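Peptidoglycan DD-endopeptidase ShyB (Vibrio cholerae, PDB 2GU1) cleaves the peptide cross-links between peptidoglycan strands as a zinc-dependent DD-endopeptidase, probably allowing insertion of new glycans, and may stand in for other endopeptidases during zinc starvation. Local coordinates at residues D39-L43 and R277-L281; E82-S86 and V225-V229; I241-S247 and G295-A301; V253-R257 and I284-K288; S272-T276 and L317-R321. All coordinates share one frame; numbering follows the deposited sequence.

Contact 1: residues D39-L43 and R277-L281; sequences DLDHL and RYLHL
Leu43 reaches two residues of strand 274-281, Arg277 and Leu279, and its side chain can be followed outward. CB lies 3.8 Å above the plane of the Arg277 guanidinium, displaced from its centre toward the rim, so the charged group has an aliphatic lid on that face. With CG anti to the carbonyl carbon (chi1 -61°), the chain runs on past the arginine in the opposite direction to it. CD1 passes Arg277 NH1 at 4.2 Å and ends tip to tip with Leu279, meeting its CD2 at 4.0 Å. A second leucine converges on the same methyl: Leu40 CD1 is 4.2 Å from Leu279 CD2, and it also touches His280 CE1 obliquely at 4.3 Å. These leucines join the loop that follows helix 29-38 of the LysM-like region to strand 274-281 of the M23 peptidase, so the contact bridges parts of the chain more than 230 residues apart. It borders the catalytic centre. The side chain of His280 is about 6 Å from the zinc, its ND1 bonded to Thr304 O, while Leu279 packs on the zinc ligand His313. The polar half belongs to Arg277, whose extended chain brings its end to His42 O. NH1 donates at 3.1 Å with an N-H...O angle of 138°, and NH2 adds a weak bond to the same His42 O at 3.3 Å. NH1 stands 63° out of the carbonyl plane, an approach that uses no lone-pair direction. NH1 of Arg277 also forms a salt bridge with Glu315 on strand 312-318, which probably fixes the guanidinium beneath Leu43.

Contact 2: residues E82-S86 and V225-V229; sequences ENDGS and VTGRV
A salt-bridge network of Glu82, Asp84 and Arg228 ties the hairpin loop between strands 75-81 and 87-93 to the loop that precedes strand 235-237. Arg228 NH2 donates to Asp84 OD1 at 2.9 Å with an angle of 164°. The oxygen lies close to the guanidinium plane and is met on its syn side, although the two flat groups stand nearly perpendicular. Glu82 takes a different position, stacked on the arginine with its carboxylate plane only 10° from that of the guanidinium. Its CG sits over the centre of one face, 3.6 Å from Arg228 CZ. The link from Glu82 OE1 to Arg228 NH1 is long, at 3.9 Å, and purely one of charge, since no N-H points at that oxygen; OE2 of Glu82 bonds to Ser88 OG instead. The opposite face is occupied by Thr226, two residues earlier in the same loop, whose CB is 3.7 Å above the plane, so the guanidinium is sandwiched. Both loops are also braced internally. Glu82 to Gly85 forms a type I turn, and Asp84 closes an Asx turn by accepting Ser86 N on OD2 at 3.0 Å. Ser86 OG gives the same OD2 of Asp84 a second bond, 2.7 Å long and from the same face of the carboxylate. The Asp84 chi1 of 63° puts the carboxylate over the turn, where OD2 takes the Ser86 bonds and OD1 faces the arginine. Arg228 N donates to Thr226 OG1 at 3.1 Å, an ST turn that probably helps to hold Thr226 against the guanidinium.

Contact 3: residues I241-S247 and G295-A301; sequences IGAPVYS and GQKIALA
Val245 packs its side chain against Ala299 and Ala301 on the buried face of this strand pair, and here the fit is close. CG1 lies anti to the backbone N (chi1 175°), which leaves CG2 beside that N and 3.4 Å from Ala301 N; the same Val245 CG2 is 3.9 Å from Ala301 CB. Tyr278 and Leu281 of strand 274-281 back this face. Nearby, Ser247 CB meets Ile298 CG2 at 4.1 Å, and Ile298 continues onto Leu266 and Ile268. The strands 244-246 and 297-300 run antiparallel, their directions 140° apart, at one side of a small three-stranded sheet of the M23 peptidase fold. A classic beta bulge interrupts their register, because Ile298 and Ala299 both face Val245. Ile298 N bonds straight to Val245 O at 2.9 Å (174°), whereas Ala299 N reaches the same Val245 O only weakly at 3.4 Å. The face bearing Pro244 and Leu300 is more exposed and has few side-chain contacts: Lys297 CD rests on Pro244 CB at 3.7 Å, and Leu300 CD2 lies 3.6 Å from Gly242 O. Past the bulge, Tyr246 and Lys297 diverge. The Tyr246 ring crosses Lys297 obliquely and its hydroxyl bonds to Asp207; its CD1, 3.0 Å from Gly295 O, is a tight spot at the edge of this otherwise solvent-facing side. Backbone bonds continue past both strand ends, Gly242 N to Ala301 O and Gly295 N to Ser247 O.

Contact 4: residues V253-R257 and I284-K288; sequences VIVVR and ILVKK
Lys287 O is crowded by the side chain of Val253, which sets three carbons round this one backbone oxygen: Val253 CB at 3.3 Å, CG1 at 3.5 Å and CG2 at 3.7 Å. These are van der Waals contacts, and the two segments share no mutual hydrogen bond; the backbone of Val253 pairs with Gly289 and Gln290 further along. CG2 of Val253 also crosses Val286, touching its CG2 at 3.8 Å, and both valines pack on Leu266 of strand 265-269. Val256 works through separate branches. Its CG1, anti to the backbone N (chi1 179°), slides past Ile284 and meets CD1 at 3.9 Å, whereas its CG2 lies 4.0 Å from Lys288 CG. Lys288 then bends at its third torsion (59°), which lays CE alongside Ile254 O at 3.6 Å. The end-to-end directions are 116° apart, so loop 284-288 runs across strand 251-259 of the large antiparallel M23 peptidase sheet. Strand 251-259 carries a classic beta bulge, Ile254 and Val255 both facing Val267. Apolar van der Waals contacts carry the join, buried at Val253 and Val286; Lys288, an exposed residue, contributes its aliphatic chain, which probably leaves the ammonium end toward solvent.

Contact 5: residues S272-T276 and L317-R321; sequences SVYKT and LVRNR
Val273 and Val318 lie side by side and point the same way, their CG1 methyls 3.7 Å apart. Tyr274 and Val318 are likewise aligned: Val318 CG2 comes in obliquely to the ring, 3.8 Å from Tyr274 CE1. Val273 CG1 covers part of one face of the Tyr274 ring, whose hydroxyl bonds to Asp186 O. Arg319 approaches differently, its extended chain crossing Val273 so that CG2 of the valine lies 3.8 Å above the guanidinium plane, offset toward the rim; NE of Arg319 is salt-bridged to Glu166. On the other face of the sheet Lys275 stands beside Leu317, and bending at the last torsion (chi4 71°) turns its NZ onto Asn320. NZ donates to Asn320 OD1 at 2.8 Å, tilted 34° from the amide carbonyl plane. The backbones pair as antiparallel neighbours in the large sheet of the M23 domain: Leu317 N meets Lys275 O at 2.7 Å, and Lys275 N meets Leu317 O at 3.1 Å. Strand 312-318 then reverses through a type I' turn from Val318 to Arg321 into strand 321-323. At that turn Val273 O receives Arg319 N at 2.8 Å (167°) and a bond from a water, which in turn accepts from Asn320 N. Two donors on one carbonyl, with the Lys275-Asn320 hydrogen bond beside them, probably hold the turn against Val273, just before strand 274-281, while the valines and Tyr274 supply an apolar seam on the opposite side of the sheet.

Overall arrangement
Contacts 1 and 5 share strand 274-281, their centres 14 Å apart, and touch where Arg277 NE packs on Leu317 CD1. Contact 3 packs against strand 274-281: Tyr278 CD1 meets Val245 CG1 at 3.6 Å. Contact 4 is nested inside the loop closed by contact 3 and joins it through a probable hydrogen bond, Leu285 N to Ile298 O, 2.8 Å. Contacts 1 and 2 are the two that link the LysM-like region to later parts of the chain. Contact 2 lies at the surface, its nearest atoms about 7 Å from those of contact 1. Contact 1 borders the zinc site, whereas the side chains of Ala301 and Leu317 are each about 12 Å from the zinc.

Contact 1: residues D39-L43 and R277-L281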
# COMPACT_ATOMS: atom_id res chain seq x y z
N ASP A 39 -6.20 -0.94 14.84
CA ASP A 39 -5.82 -0.86 13.43
C ASP A 39 -5.31 0.52 12.99
O ASP A 39 -4.90 0.69 11.84
CB ASP A 39 -6.98 -1.28 12.52
CG ASP A 39 -6.48 -1.87 11.20
OD1 ASP A 39 -5.50 -2.65 11.24
OD2 ASP A 39 -7.07 -1.57 10.14
N LEU A 40 -5.35 1.49 13.89
CA LEU A 40 -4.85 2.83 13.58
C LEU A 40 -3.41 2.74 13.10
O LEU A 40 -3.02 3.40 12.14
CB LEU A 40 -4.91 3.72 14.82
CG LEU A 40 -4.07 5.01 14.83
CD1 LEU A 40 -4.48 5.91 13.69
CD2 LEU A 40 -4.25 5.72 16.18
N ASP A 41 -2.62 1.90 13.76
CA ASP A 41 -1.21 1.75 13.43
C ASP A 41 -0.87 0.80 12.29
O ASP A 41 0.30 0.60 11.97
CB ASP A 41 -0.46 1.32 14.68
CG ASP A 41 -0.57 2.34 15.79
OD1 ASP A 41 -0.15 3.49 15.55
OD2 ASP A 41 -1.09 2.00 16.87
N HIS A 42 -1.89 0.25 11.64
CA HIS A 42 -1.65 -0.69 10.55
C HIS A 42 -2.51 -0.41 9.33
O HIS A 42 -2.06 -0.57 8.20
CB HIS A 42 -1.90 -2.10 11.08
CG HIS A 42 -1.19 -2.39 12.36
ND1 HIS A 42 0.16 -2.66 12.42
CD2 HIS A 42 -1.63 -2.37 13.64
CE1 HIS A 42 0.52 -2.79 13.68
NE2 HIS A 42 -0.55 -2.62 14.44
N LEU A 43 -3.75 0.00 9.59
CA LEU A 43 -4.74 0.33 8.57
C LEU A 43 -4.85 -0.78 7.52
O LEU A 43 -4.84 -0.51 6.31
CB LEU A 43 -4.41 1.67 7.91
CG LEU A 43 -4.39 2.90 8.84
CD1 LEU A 43 -3.89 4.10 8.08
CD2 LEU A 43 -5.80 3.17 9.38
N ARG A 277 1.52 7.32 3.17
CA ARG A 277 0.26 7.59 3.85
C ARG A 277 0.36 8.90 4.62
O ARG A 277 1.43 9.22 5.17
CB ARG A 277 -0.07 6.49 4.86
CG ARG A 277 -0.28 5.13 4.27
CD ARG A 277 -0.53 4.17 5.41
NE ARG A 277 -1.02 2.88 4.95
CZ ARG A 277 -1.02 1.79 5.70
NH1 ARG A 277 -0.55 1.85 6.94
NH2 ARG A 277 -1.51 0.65 5.22
N TYR A 278 -0.76 9.62 4.70
CA TYR A 278 -0.81 10.91 5.39
C TYR A 278 -2.06 10.87 6.29
O TYR A 278 -3.19 10.84 5.80
CB TYR A 278 -0.93 12.04 4.36
CG TYR A 278 0.10 11.97 3.23
CD1 TYR A 278 1.25 12.77 3.25
CD2 TYR A 278 -0.05 11.06 2.19
CE1 TYR A 278 2.22 12.65 2.25
CE2 TYR A 278 0.92 10.94 1.18
CZ TYR A 278 2.05 11.73 1.22
OH TYR A 278 3.03 11.56 0.26
N LEU A 279 -1.87 10.89 7.61
CA LEU A 279 -2.98 10.81 8.55
C LEU A 279 -3.30 12.05 9.38
O LEU A 279 -2.49 12.99 9.47
CB LEU A 279 -2.76 9.65 9.52
CG LEU A 279 -2.88 8.21 9.03
CD1 LEU A 279 -1.95 7.95 7.87
CD2 LEU A 279 -2.56 7.27 10.21
N HIS A 280 -4.48 12.02 9.98
CA HIS A 280 -4.99 13.09 10.84
C HIS A 280 -5.18 14.43 10.13
O HIS A 280 -5.25 15.48 10.77
CB HIS A 280 -4.05 13.27 12.04
CG HIS A 280 -3.77 11.99 12.77
ND1 HIS A 280 -4.76 11.25 13.37
CD2 HIS A 280 -2.61 11.32 12.99
CE1 HIS A 280 -4.22 10.18 13.93
NE2 HIS A 280 -2.92 10.20 13.71
N LEU A 281 -5.29 14.38 8.81
CA LEU A 281 -5.46 15.59 8.03
C LEU A 281 -6.72 16.39 8.39
O LEU A 281 -7.77 15.83 8.70
CB LEU A 281 -5.50 15.22 6.54
CG LEU A 281 -4.28 14.46 6.00
CD1 LEU A 281 -4.56 13.99 4.59
CD2 LEU A 281 -3.04 15.37 6.03

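Contact 2: residues E82-S86 and V225-V229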
# COMPACT_ATOMS: atom_id res chain seq x y z
N GLU A 82 -7.63 -8.93 24.60
CA GLU A 82 -6.83 -9.02 25.82
C GLU A 82 -7.74 -9.01 27.06
O GLU A 82 -8.90 -8.62 26.98
CB GLU A 82 -5.85 -7.85 25.89
CG GLU A 82 -4.79 -7.82 24.79
CD GLU A 82 -3.80 -8.98 24.88
OE1 GLU A 82 -3.76 -9.65 25.93
OE2 GLU A 82 -3.07 -9.22 23.90
N ASN A 83 -7.21 -9.44 28.20
CA ASN A 83 -8.00 -9.46 29.42
C ASN A 83 -8.55 -8.08 29.77
O ASN A 83 -9.62 -7.97 30.37
CB ASN A 83 -7.17 -9.99 30.60
CG ASN A 83 -6.92 -11.49 30.51
OD1 ASN A 83 -7.86 -12.27 30.39
ND2 ASN A 83 -5.66 -11.89 30.58
N ASP A 84 -7.83 -7.03 29.38
CA ASP A 84 -8.29 -5.68 29.69
C ASP A 84 -9.37 -5.19 28.73
O ASP A 84 -9.81 -4.05 28.82
CB ASP A 84 -7.10 -4.71 29.70
CG ASP A 84 -6.41 -4.59 28.35
OD1 ASP A 84 -5.43 -3.83 28.25
OD2 ASP A 84 -6.85 -5.26 27.39
N GLY A 85 -9.79 -6.05 27.81
CA GLY A 85 -10.83 -5.67 26.87
C GLY A 85 -10.33 -5.12 25.54
O GLY A 85 -11.07 -5.09 24.56
N SER A 86 -9.07 -4.69 25.50
CA SER A 86 -8.50 -4.16 24.27
C SER A 86 -8.08 -5.32 23.37
O SER A 86 -8.08 -6.47 23.78
CB SER A 86 -7.27 -3.30 24.58
OG SER A 86 -6.19 -4.11 25.05
N VAL A 225 0.98 2.15 29.23
CA VAL A 225 0.04 1.56 30.18
C VAL A 225 0.15 0.04 30.34
O VAL A 225 0.21 -0.47 31.46
CB VAL A 225 -1.42 1.91 29.80
CG1 VAL A 225 -2.38 1.33 30.84
CG2 VAL A 225 -1.59 3.42 29.69
N THR A 226 0.18 -0.69 29.22
CA THR A 226 0.23 -2.15 29.25
C THR A 226 1.61 -2.78 29.07
O THR A 226 1.80 -3.95 29.40
CB THR A 226 -0.64 -2.75 28.14
OG1 THR A 226 -0.02 -2.49 26.87
CG2 THR A 226 -2.03 -2.12 28.15
N GLY A 227 2.55 -2.02 28.53
CA GLY A 227 3.89 -2.55 28.32
C GLY A 227 3.98 -3.43 27.09
O GLY A 227 5.05 -3.97 26.79
N ARG A 228 2.87 -3.59 26.38
CA ARG A 228 2.85 -4.41 25.17
C ARG A 228 3.39 -3.60 23.99
O ARG A 228 3.29 -2.37 23.98
CB ARG A 228 1.43 -4.89 24.87
CG ARG A 228 0.86 -5.87 25.90
CD ARG A 228 -0.44 -6.51 25.43
NE ARG A 228 -1.56 -5.57 25.41
CZ ARG A 228 -2.49 -5.48 26.36
NH1 ARG A 228 -2.44 -6.27 27.42
NH2 ARG A 228 -3.46 -4.58 26.25
N VAL A 229 3.95 -4.28 22.99
CA VAL A 229 4.48 -3.58 21.82
C VAL A 229 3.37 -3.05 20.92
O VAL A 229 2.51 -3.79 20.45
CB VAL A 229 5.40 -4.49 20.98
CG1 VAL A 229 6.62 -4.89 21.78
CG2 VAL A 229 4.64 -5.71 20.51

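Contact 3: residues I241-S247 and G295-A301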
# COMPACT_ATOMS: atom_id res chain seq x y z
N ILE A 241 -2.47 22.95 12.68
CA ILE A 241 -3.61 22.52 11.90
C ILE A 241 -3.67 23.51 10.74
O ILE A 241 -3.54 24.72 10.96
CB ILE A 241 -4.92 22.64 12.72
CG1 ILE A 241 -4.85 21.71 13.93
CG2 ILE A 241 -6.12 22.30 11.85
CD1 ILE A 241 -6.05 21.80 14.88
N GLY A 242 -3.83 23.01 9.51
CA GLY A 242 -3.91 23.90 8.36
C GLY A 242 -2.62 24.02 7.56
O GLY A 242 -2.62 24.60 6.47
N ALA A 243 -1.53 23.48 8.08
CA ALA A 243 -0.26 23.54 7.36
C ALA A 243 -0.35 22.69 6.11
O ALA A 243 -0.96 21.61 6.13
CB ALA A 243 0.87 23.04 8.24
N PRO A 244 0.23 23.15 5.00
CA PRO A 244 0.19 22.37 3.76
C PRO A 244 0.98 21.07 3.85
O PRO A 244 2.05 21.02 4.45
CB PRO A 244 0.77 23.34 2.72
CG PRO A 244 1.76 24.12 3.53
CD PRO A 244 0.95 24.42 4.79
N VAL A 245 0.42 20.03 3.24
CA VAL A 245 1.04 18.70 3.22
C VAL A 245 1.26 18.40 1.75
O VAL A 245 0.35 18.60 0.94
CB VAL A 245 0.09 17.64 3.84
CG1 VAL A 245 0.68 16.25 3.71
CG2 VAL A 245 -0.17 17.98 5.29
N TYR A 246 2.45 17.92 1.40
CA TYR A 246 2.77 17.63 0.01
C TYR A 246 3.17 16.18 -0.21
O TYR A 246 3.72 15.54 0.68
CB TYR A 246 3.95 18.49 -0.45
CG TYR A 246 3.80 19.96 -0.12
CD1 TYR A 246 3.15 20.83 -0.99
CD2 TYR A 246 4.31 20.47 1.07
CE1 TYR A 246 3.02 22.18 -0.69
CE2 TYR A 246 4.19 21.82 1.39
CZ TYR A 246 3.54 22.67 0.50
OH TYR A 246 3.45 24.01 0.80
N SER A 247 2.91 15.68 -1.42
CA SER A 247 3.28 14.31 -1.76
C SER A 247 4.79 14.29 -1.91
O SER A 247 5.38 15.22 -2.48
CB SER A 247 2.65 13.88 -3.08
OG SER A 247 3.14 12.60 -3.49
N GLY A 295 5.95 16.90 -4.63
CA GLY A 295 5.91 18.23 -4.06
C GLY A 295 4.57 18.93 -4.18
O GLY A 295 4.39 20.04 -3.66
N GLN A 296 3.63 18.30 -4.86
CA GLN A 296 2.30 18.87 -5.03
C GLN A 296 1.53 18.89 -3.72
O GLN A 296 1.61 17.94 -2.92
CB GLN A 296 1.51 18.07 -6.07
CG GLN A 296 0.21 18.71 -6.50
CD GLN A 296 -0.56 17.85 -7.49
OE1 GLN A 296 0.04 17.12 -8.28
NE2 GLN A 296 -1.88 17.94 -7.45
N LYS A 297 0.78 19.96 -3.48
CA LYS A 297 -0.01 20.06 -2.26
C LYS A 297 -1.18 19.10 -2.40
O LYS A 297 -1.88 19.10 -3.41
CB LYS A 297 -0.53 21.49 -2.05
CG LYS A 297 -1.43 21.63 -0.82
CD LYS A 297 -1.39 23.04 -0.23
CE LYS A 297 -1.99 24.08 -1.16
NZ LYS A 297 -2.01 25.43 -0.51
N ILE A 298 -1.39 18.26 -1.38
CA ILE A 298 -2.47 17.28 -1.44
C ILE A 298 -3.44 17.39 -0.27
O ILE A 298 -4.55 16.85 -0.32
CB ILE A 298 -1.89 15.85 -1.49
CG1 ILE A 298 -1.03 15.58 -0.25
CG2 ILE A 298 -1.06 15.68 -2.75
CD1 ILE A 298 -0.37 14.19 -0.24
N ALA A 299 -3.03 18.09 0.78
CA ALA A 299 -3.90 18.25 1.94
C ALA A 299 -3.38 19.29 2.91
O ALA A 299 -2.33 19.90 2.69
CB ALA A 299 -4.05 16.92 2.66
N LEU A 300 -4.14 19.49 3.98
CA LEU A 300 -3.77 20.42 5.02
C LEU A 300 -3.71 19.59 6.30
O LEU A 300 -4.65 18.85 6.61
CB LEU A 300 -4.82 21.54 5.15
CG LEU A 300 -5.05 22.37 3.88
CD1 LEU A 300 -6.09 23.46 4.16
CD2 LEU A 300 -3.73 23.00 3.43
N ALA A 301 -2.59 19.68 7.00
CA ALA A 301 -2.41 18.93 8.24
C ALA A 301 -3.53 19.24 9.22
O ALA A 301 -4.16 20.30 9.15
CB ALA A 301 -1.05 19.25 8.86

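Contact 4: residues V253-R257 and I284-K288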
# COMPACT_ATOMS: atom_id res chain seq x y z
N VAL A 253 -3.44 8.94 -6.30
CA VAL A 253 -4.20 8.81 -5.07
C VAL A 253 -5.02 7.54 -5.18
O VAL A 253 -5.85 7.41 -6.08
CB VAL A 253 -5.15 10.02 -4.90
CG1 VAL A 253 -5.92 9.89 -3.61
CG2 VAL A 253 -4.35 11.31 -4.93
N ILE A 254 -4.79 6.59 -4.28
CA ILE A 254 -5.51 5.34 -4.32
C ILE A 254 -6.49 5.20 -3.16
O ILE A 254 -7.42 4.39 -3.23
CB ILE A 254 -4.55 4.13 -4.31
CG1 ILE A 254 -3.66 4.16 -3.07
CG2 ILE A 254 -3.69 4.15 -5.57
CD1 ILE A 254 -2.69 2.99 -2.98
N VAL A 255 -6.29 5.98 -2.10
CA VAL A 255 -7.17 5.92 -0.94
C VAL A 255 -7.45 7.30 -0.35
O VAL A 255 -6.53 8.11 -0.18
CB VAL A 255 -6.58 5.03 0.16
CG1 VAL A 255 -7.50 5.00 1.37
CG2 VAL A 255 -6.33 3.63 -0.36
N VAL A 256 -8.71 7.55 -0.03
CA VAL A 256 -9.16 8.81 0.56
C VAL A 256 -10.25 8.44 1.56
O VAL A 256 -11.39 8.22 1.16
CB VAL A 256 -9.77 9.75 -0.50
CG1 VAL A 256 -10.24 11.04 0.15
CG2 VAL A 256 -8.75 10.06 -1.57
N ARG A 257 -9.89 8.35 2.84
CA ARG A 257 -10.85 7.96 3.86
C ARG A 257 -10.91 8.82 5.11
O ARG A 257 -9.99 9.60 5.40
CB ARG A 257 -10.59 6.53 4.33
CG ARG A 257 -10.64 5.47 3.26
CD ARG A 257 -10.87 4.11 3.90
NE ARG A 257 -10.62 3.02 2.96
CZ ARG A 257 -11.21 2.91 1.78
NH1 ARG A 257 -12.09 3.82 1.38
NH2 ARG A 257 -10.91 1.88 0.99
N ILE A 284 -8.53 17.23 2.94
CA ILE A 284 -7.88 16.53 1.83
C ILE A 284 -8.23 17.29 0.55
O ILE A 284 -9.40 17.54 0.27
CB ILE A 284 -8.37 15.05 1.74
CG1 ILE A 284 -7.75 14.23 2.88
CG2 ILE A 284 -7.99 14.44 0.38
CD1 ILE A 284 -8.22 12.80 2.97
N LEU A 285 -7.21 17.67 -0.22
CA LEU A 285 -7.41 18.45 -1.44
C LEU A 285 -7.36 17.68 -2.76
O LEU A 285 -7.35 18.29 -3.83
CB LEU A 285 -6.39 19.58 -1.49
CG LEU A 285 -6.45 20.62 -0.37
CD1 LEU A 285 -5.24 21.54 -0.48
CD2 LEU A 285 -7.75 21.41 -0.45
N VAL A 286 -7.32 16.35 -2.69
CA VAL A 286 -7.27 15.53 -3.89
C VAL A 286 -8.31 14.43 -3.79
O VAL A 286 -8.91 14.22 -2.74
CB VAL A 286 -5.87 14.89 -4.08
CG1 VAL A 286 -4.86 15.96 -4.47
CG2 VAL A 286 -5.43 14.21 -2.80
N LYS A 287 -8.54 13.72 -4.89
CA LYS A 287 -9.52 12.64 -4.89
C LYS A 287 -8.93 11.36 -5.47
O LYS A 287 -7.88 11.38 -6.11
CB LYS A 287 -10.75 13.05 -5.72
CG LYS A 287 -11.84 12.00 -5.72
CD LYS A 287 -13.02 12.40 -6.60
CE LYS A 287 -14.08 11.31 -6.60
NZ LYS A 287 -13.53 10.00 -7.07
N LYS A 288 -9.61 10.24 -5.22
CA LYS A 288 -9.16 8.95 -5.74
C LYS A 288 -8.92 9.04 -7.24
O LYS A 288 -9.63 9.76 -7.94
CB LYS A 288 -10.21 7.87 -5.49
CG LYS A 288 -10.19 7.25 -4.10
CD LYS A 288 -10.99 5.95 -4.10
CE LYS A 288 -10.43 4.95 -5.10
NZ LYS A 288 -11.24 3.71 -5.21

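Contact 5: residues S272-T276 and L317-R321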
# COMPACT_ATOMS: atom_id res chain seq x y z
N SER A 272 5.13 0.33 -8.32
CA SER A 272 4.83 -1.02 -7.88
C SER A 272 5.33 -1.38 -6.48
O SER A 272 4.85 -2.34 -5.87
CB SER A 272 5.41 -2.03 -8.88
OG SER A 272 6.79 -1.80 -9.11
N VAL A 273 6.27 -0.60 -5.95
CA VAL A 273 6.85 -0.88 -4.65
C VAL A 273 6.51 0.11 -3.52
O VAL A 273 6.24 -0.30 -2.39
CB VAL A 273 8.40 -0.95 -4.79
CG1 VAL A 273 9.06 -1.16 -3.44
CG2 VAL A 273 8.78 -2.08 -5.76
N TYR A 274 6.50 1.40 -3.85
CA TYR A 274 6.27 2.45 -2.86
C TYR A 274 4.88 3.10 -2.76
O TYR A 274 4.22 3.35 -3.76
CB TYR A 274 7.27 3.58 -3.09
CG TYR A 274 8.71 3.20 -2.90
CD1 TYR A 274 9.30 3.22 -1.63
CD2 TYR A 274 9.51 2.84 -3.99
CE1 TYR A 274 10.63 2.88 -1.45
CE2 TYR A 274 10.85 2.50 -3.82
CZ TYR A 274 11.40 2.53 -2.54
OH TYR A 274 12.73 2.24 -2.36
N LYS A 275 4.48 3.38 -1.52
CA LYS A 275 3.24 4.07 -1.23
C LYS A 275 3.57 4.96 -0.03
O LYS A 275 4.50 4.67 0.73
CB LYS A 275 2.12 3.11 -0.81
CG LYS A 275 1.65 2.09 -1.84
CD LYS A 275 0.50 1.28 -1.25
CE LYS A 275 -0.05 0.22 -2.21
NZ LYS A 275 0.92 -0.90 -2.40
N THR A 276 2.81 6.04 0.13
CA THR A 276 2.99 6.93 1.27
C THR A 276 1.60 7.20 1.84
O THR A 276 0.62 7.26 1.09
CB THR A 276 3.63 8.29 0.87
OG1 THR A 276 2.92 8.84 -0.25
CG2 THR A 276 5.10 8.10 0.51
N LEU A 317 5.61 3.12 2.71
CA LEU A 317 5.46 1.67 2.67
C LEU A 317 6.24 1.09 1.51
O LEU A 317 6.15 1.57 0.38
CB LEU A 317 3.99 1.27 2.52
CG LEU A 317 2.95 1.78 3.51
CD1 LEU A 317 1.65 1.00 3.29
CD2 LEU A 317 3.43 1.60 4.93
N VAL A 318 7.02 0.04 1.79
CA VAL A 318 7.80 -0.65 0.77
C VAL A 318 7.12 -2.02 0.66
O VAL A 318 7.17 -2.81 1.61
CB VAL A 318 9.26 -0.87 1.21
CG1 VAL A 318 10.00 -1.68 0.15
CG2 VAL A 318 9.94 0.48 1.46
N ARG A 319 6.51 -2.28 -0.49
CA ARG A 319 5.79 -3.53 -0.72
C ARG A 319 4.78 -3.74 0.40
O ARG A 319 4.60 -4.84 0.92
CB ARG A 319 6.77 -4.71 -0.81
CG ARG A 319 7.67 -4.61 -2.05
CD ARG A 319 8.45 -5.90 -2.34
NE ARG A 319 9.24 -5.76 -3.57
CZ ARG A 319 10.39 -5.11 -3.67
NH1 ARG A 319 10.93 -4.53 -2.60
NH2 ARG A 319 11.00 -5.02 -4.84
N ASN A 320 4.12 -2.64 0.77
CA ASN A 320 3.10 -2.62 1.81
C ASN A 320 3.59 -2.79 3.24
O ASN A 320 2.79 -2.96 4.16
CB ASN A 320 2.03 -3.67 1.50
CG ASN A 320 1.31 -3.38 0.20
OD1 ASN A 320 0.76 -2.29 0.02
ND2 ASN A 320 1.30 -4.35 -0.71
N ARG A 321 4.91 -2.75 3.43
CA ARG A 321 5.49 -2.85 4.76
C ARG A 321 6.02 -1.48 5.17
O ARG A 321 6.84 -0.87 4.47
CB ARG A 321 6.67 -3.82 4.77
CG ARG A 321 6.41 -5.21 4.22
CD ARG A 321 7.70 -6.02 4.27
NE ARG A 321 7.61 -7.30 3.56
CZ ARG A 321 7.52 -8.47 4.17
NH1 ARG A 321 7.50 -8.54 5.49
NH2 ARG A 321 7.45 -9.59 3.45
O HOH W 1 4.12 -0.20 -0.64